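Local coordinates for cytoplasmic export protein 1 (Saccharomyces cerevisiae, PDB 3VWA), which binds tRNA as part of the nuclear tRNA export machinery and may pass aminoacylated tRNAs from export receptors at the nuclear pore to the translation machinery, at residues 292-303 with 317-328. Residues are numbered along the deposited sequence; the frame is centred on the assembly and turned at random.
Sequences LCEIIKLLMTQS and ASHKLVPFLAIV
Phe324 pushes its ring as a knob into the hole formed by Leu292, Ile295, Ile296 and Leu299 of the facing helix. This is an antiparallel helical hairpin, helices 283-303 and 321-335 joined by a loop that is partly unmodelled, in the helical part that follows the kinase-like domain, consistent with the HEAT-repeat architecture of the chain; the short axes run 149° apart and approach to 9.9 Å. Ile295 CG2 and Ile296 CG1 lie at the ring edge near its plane, while Leu299 CD1 reaches CD2 of Phe324 obliquely at 4.0 Å. Lys320, four residues earlier, sets its CB over the centre of one ring face and sends its amine to a salt bridge with Glu266 of helix 255-271. Leu292 lies across Phe324 at about a right angle, CD2 3.6 Å from Phe324 CB, and its second methyl, CD1, fits among Phe324 O, Ile327 CB and Val328 CG2. Shortened to an alanine, Leu292 would lose both methyls, which would probably open a gap beside Phe324, Ile327 and Val328 and let the ring shift. Farther along, Leu321 is the second knob, seated among Ile296, Leu299, Met300 and Ser303. With its CG beside the backbone N (chi1 -68°), Leu321 swings CD2 to 3.6 Å from Met300 CG and 3.7 Å from Leu299 CB. The extended selenomethionine chain of Met300 continues past it to bring CE to Leu325 CD1; Leu345 of helix 342-351 and Leu360 of helix 355-368 also touch Leu325, tying the hairpin to the next helices. At the loop end, poorly ordered Gln302 accepts a weak hydrogen bond through OE1 from Ala317 N, 3.4 Å long, with 152° at the hydrogen.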
loop_
_atom_site.group_PDB
_atom_site.type_symbol
_atom_site.label_atom_id
_atom_site.label_comp_id
_atom_site.label_asym_id
_atom_site.label_seq_id
_atom_site.Cartn_x
_atom_site.Cartn_y
_atom_site.Cartn_z
ATOM N N LEU A 292 9.002 7.959 -4.752
ATOM C CA LEU A 292 10.157 7.091 -4.472
ATOM C C LEU A 292 10.429 6.149 -5.602
ATOM O O LEU A 292 11.555 5.980 -6.032
ATOM C CB LEU A 292 9.897 6.163 -3.284
ATOM C CG LEU A 292 10.883 6.224 -2.134
ATOM C CD1 LEU A 292 10.681 5.178 -1.028
ATOM C CD2 LEU A 292 12.355 6.400 -2.561
ATOM N N CYS A 293 9.390 5.477 -6.048
ATOM C CA CYS A 293 9.542 4.532 -7.149
ATOM C C CYS A 293 10.226 5.212 -8.330
ATOM O O CYS A 293 11.196 4.682 -8.856
ATOM C CB CYS A 293 8.202 3.936 -7.553
ATOM S SG CYS A 293 7.535 2.753 -6.337
ATOM N N GLU A 294 9.783 6.406 -8.702
ATOM C CA GLU A 294 10.452 7.155 -9.773
ATOM C C GLU A 294 11.932 7.379 -9.486
ATOM O O GLU A 294 12.788 7.256 -10.380
ATOM C CB GLU A 294 9.752 8.517 -10.006
ATOM C CG GLU A 294 8.552 8.427 -10.927
ATOM C CD GLU A 294 8.942 7.755 -12.232
ATOM O OE1 GLU A 294 9.953 8.196 -12.854
ATOM O OE2 GLU A 294 8.266 6.764 -12.590
ATOM N N ILE A 295 12.252 7.741 -8.236
ATOM C CA ILE A 295 13.663 8.008 -7.905
ATOM C C ILE A 295 14.468 6.741 -7.917
ATOM O O ILE A 295 15.609 6.757 -8.365
ATOM C CB ILE A 295 13.829 8.802 -6.609
ATOM C CG1 ILE A 295 13.442 10.253 -6.899
ATOM C CG2 ILE A 295 15.307 8.750 -6.123
ATOM C CD1 ILE A 295 12.559 10.865 -5.829
ATOM N N ILE A 296 13.847 5.628 -7.504
ATOM C CA ILE A 296 14.488 4.323 -7.553
ATOM C C ILE A 296 14.852 3.865 -8.979
ATOM O O ILE A 296 15.965 3.335 -9.218
ATOM C CB ILE A 296 13.654 3.194 -6.874
ATOM C CG1 ILE A 296 13.667 3.355 -5.334
ATOM C CG2 ILE A 296 14.255 1.847 -7.226
ATOM C CD1 ILE A 296 12.605 2.553 -4.609
ATOM N N LYS A 297 13.921 4.035 -9.915
ATOM C CA LYS A 297 14.195 3.670 -11.327
ATOM C C LYS A 297 15.392 4.455 -11.850
ATOM O O LYS A 297 16.285 3.879 -12.476
ATOM C CB LYS A 297 12.970 3.930 -12.215
ATOM C CG LYS A 297 11.783 3.040 -11.890
ATOM C CD LYS A 297 10.503 3.527 -12.565
ATOM C CE LYS A 297 9.313 2.660 -12.147
ATOM N NZ LYS A 297 8.042 3.448 -12.038
ATOM N N LEU A 298 15.439 5.755 -11.565
ATOM C CA LEU A 298 16.586 6.550 -11.991
ATOM C C LEU A 298 17.886 5.970 -11.462
ATOM O O LEU A 298 18.835 5.768 -12.215
ATOM C CB LEU A 298 16.466 8.037 -11.633
ATOM C CG LEU A 298 15.865 9.057 -12.632
ATOM C CD1 LEU A 298 16.214 8.711 -14.087
ATOM C CD2 LEU A 298 14.349 9.279 -12.447
ATOM N N LEU A 299 17.926 5.671 -10.169
ATOM C CA LEU A 299 19.135 5.132 -9.561
ATOM C C LEU A 299 19.552 3.781 -10.164
ATOM O O LEU A 299 20.730 3.450 -10.200
ATOM C CB LEU A 299 18.906 4.944 -8.076
ATOM C CG LEU A 299 18.615 6.189 -7.278
ATOM C CD1 LEU A 299 18.322 5.708 -5.871
ATOM C CD2 LEU A 299 19.819 7.111 -7.325
HETATM N N MSE A 300 18.564 2.999 -10.595
HETATM C CA MSE A 300 18.794 1.656 -11.114
HETATM C C MSE A 300 19.355 1.755 -12.507
HETATM O O MSE A 300 20.179 0.942 -12.905
HETATM C CB MSE A 300 17.477 0.887 -11.084
HETATM C CG MSE A 300 17.336 0.245 -9.712
HETATM SE SE MSE A 300 15.837 -1.055 -9.780
HETATM C CE MSE A 300 15.706 -1.011 -7.825
ATOM N N THR A 301 18.913 2.739 -13.278
ATOM C CA THR A 301 19.605 3.056 -14.526
ATOM C C THR A 301 21.070 3.536 -14.290
ATOM O O THR A 301 21.993 3.107 -14.992
ATOM C CB THR A 301 18.764 4.036 -15.351
ATOM O OG1 THR A 301 17.535 3.391 -15.678
ATOM C CG2 THR A 301 19.479 4.473 -16.637
ATOM N N GLN A 302 21.280 4.387 -13.286
ATOM C CA GLN A 302 22.620 4.822 -12.869
ATOM C C GLN A 302 23.521 3.650 -12.519
ATOM O O GLN A 302 24.738 3.733 -12.682
ATOM C CB GLN A 302 22.537 5.653 -11.597
ATOM C CG GLN A 302 22.273 7.147 -11.695
ATOM C CD GLN A 302 22.245 7.766 -10.297
ATOM O OE1 GLN A 302 22.152 7.052 -9.291
ATOM N NE2 GLN A 302 22.339 9.084 -10.224
ATOM N N SER A 303 22.917 2.592 -11.971
ATOM C CA SER A 303 23.625 1.409 -11.472
ATOM C C SER A 303 24.403 0.724 -12.601
ATOM O O SER A 303 25.523 0.255 -12.399
ATOM C CB SER A 303 22.613 0.434 -10.862
ATOM O OG SER A 303 22.971 0.012 -9.558
ATOM N N ALA A 317 24.381 7.361 -6.756
ATOM C CA ALA A 317 23.810 7.172 -5.395
ATOM C C ALA A 317 23.241 5.796 -5.182
ATOM O O ALA A 317 22.158 5.620 -4.581
ATOM C CB ALA A 317 22.770 8.222 -5.085
ATOM N N SER A 318 23.999 4.813 -5.664
ATOM C CA SER A 318 23.561 3.425 -5.669
ATOM C C SER A 318 23.394 2.809 -4.252
ATOM O O SER A 318 22.687 1.833 -4.077
ATOM C CB SER A 318 24.478 2.608 -6.600
ATOM O OG SER A 318 24.996 1.432 -5.958
ATOM N N HIS A 319 23.984 3.419 -3.240
ATOM C CA HIS A 319 23.854 2.930 -1.853
ATOM C C HIS A 319 22.470 3.189 -1.280
ATOM O O HIS A 319 22.139 2.721 -0.207
ATOM C CB HIS A 319 24.909 3.616 -0.956
ATOM C CG HIS A 319 24.676 5.097 -0.797
ATOM N ND1 HIS A 319 24.703 5.958 -1.854
ATOM C CD2 HIS A 319 24.410 5.865 0.328
ATOM C CE1 HIS A 319 24.436 7.190 -1.429
ATOM N NE2 HIS A 319 24.262 7.144 -0.089
ATOM N N LYS A 320 21.675 4.014 -1.945
ATOM C CA LYS A 320 20.301 4.222 -1.522
ATOM C C LYS A 320 19.323 3.185 -2.120
ATOM O O LYS A 320 18.147 3.179 -1.775
ATOM C CB LYS A 320 19.836 5.662 -1.826
ATOM C CG LYS A 320 20.614 6.722 -1.095
ATOM C CD LYS A 320 20.497 6.536 0.417
ATOM C CE LYS A 320 20.754 7.850 1.137
ATOM N NZ LYS A 320 20.781 7.607 2.618
ATOM N N LEU A 321 19.815 2.321 -3.010
ATOM C CA LEU A 321 18.943 1.316 -3.655
ATOM C C LEU A 321 18.219 0.401 -2.680
ATOM O O LEU A 321 17.018 0.297 -2.718
ATOM C CB LEU A 321 19.732 0.475 -4.636
ATOM C CG LEU A 321 20.207 1.277 -5.847
ATOM C CD1 LEU A 321 21.317 0.461 -6.509
ATOM C CD2 LEU A 321 19.045 1.525 -6.778
ATOM N N VAL A 322 18.970 -0.267 -1.825
ATOM C CA VAL A 322 18.431 -1.119 -0.752
ATOM C C VAL A 322 17.519 -0.355 0.213
ATOM O O VAL A 322 16.397 -0.768 0.437
ATOM C CB VAL A 322 19.581 -1.915 -0.052
ATOM C CG1 VAL A 322 19.105 -2.722 1.154
ATOM C CG2 VAL A 322 20.209 -2.855 -1.057
ATOM N N PRO A 323 17.968 0.790 0.773
ATOM C CA PRO A 323 17.037 1.418 1.748
ATOM C C PRO A 323 15.732 1.924 1.152
ATOM O O PRO A 323 14.691 1.678 1.733
ATOM C CB PRO A 323 17.838 2.568 2.376
ATOM C CG PRO A 323 19.242 2.408 1.877
ATOM C CD PRO A 323 19.264 1.471 0.690
ATOM N N PHE A 324 15.782 2.606 -0.005
ATOM C CA PHE A 324 14.596 3.137 -0.636
ATOM C C PHE A 324 13.668 1.998 -1.069
ATOM O O PHE A 324 12.462 2.097 -0.921
ATOM C CB PHE A 324 14.917 3.995 -1.915
ATOM C CG PHE A 324 15.642 5.315 -1.642
ATOM C CD1 PHE A 324 16.046 5.691 -0.356
ATOM C CD2 PHE A 324 15.973 6.165 -2.718
ATOM C CE1 PHE A 324 16.707 6.919 -0.105
ATOM C CE2 PHE A 324 16.635 7.371 -2.499
ATOM C CZ PHE A 324 17.027 7.746 -1.195
ATOM N N LEU A 325 14.221 0.935 -1.626
ATOM C CA LEU A 325 13.363 -0.158 -2.156
ATOM C C LEU A 325 12.712 -0.832 -0.951
ATOM O O LEU A 325 11.565 -1.337 -1.042
ATOM C CB LEU A 325 14.229 -1.165 -2.874
ATOM C CG LEU A 325 14.019 -1.683 -4.286
ATOM C CD1 LEU A 325 14.884 -2.921 -4.497
ATOM C CD2 LEU A 325 12.566 -2.011 -4.640
ATOM N N ALA A 326 13.418 -0.860 0.185
ATOM C CA ALA A 326 12.856 -1.454 1.436
ATOM C C ALA A 326 11.612 -0.680 1.879
ATOM O O ALA A 326 10.561 -1.269 2.236
ATOM C CB ALA A 326 13.918 -1.533 2.566
ATOM N N ILE A 327 11.670 0.637 1.743
ATOM C CA ILE A 327 10.530 1.461 2.070
ATOM C C ILE A 327 9.388 1.160 1.144
ATOM O O ILE A 327 8.226 1.107 1.557
ATOM C CB ILE A 327 10.900 2.934 1.910
ATOM C CG1 ILE A 327 12.259 3.229 2.565
ATOM C CG2 ILE A 327 9.827 3.876 2.366
ATOM C CD1 ILE A 327 12.245 3.305 4.061
ATOM N N VAL A 328 9.684 1.026 -0.145
ATOM C CA VAL A 328 8.616 0.908 -1.096
ATOM C C VAL A 328 7.932 -0.466 -0.851
ATOM O O VAL A 328 6.701 -0.555 -0.833
ATOM C CB VAL A 328 9.144 1.071 -2.534
ATOM C CG1 VAL A 328 8.292 0.310 -3.518
ATOM C CG2 VAL A 328 9.179 2.533 -2.930
#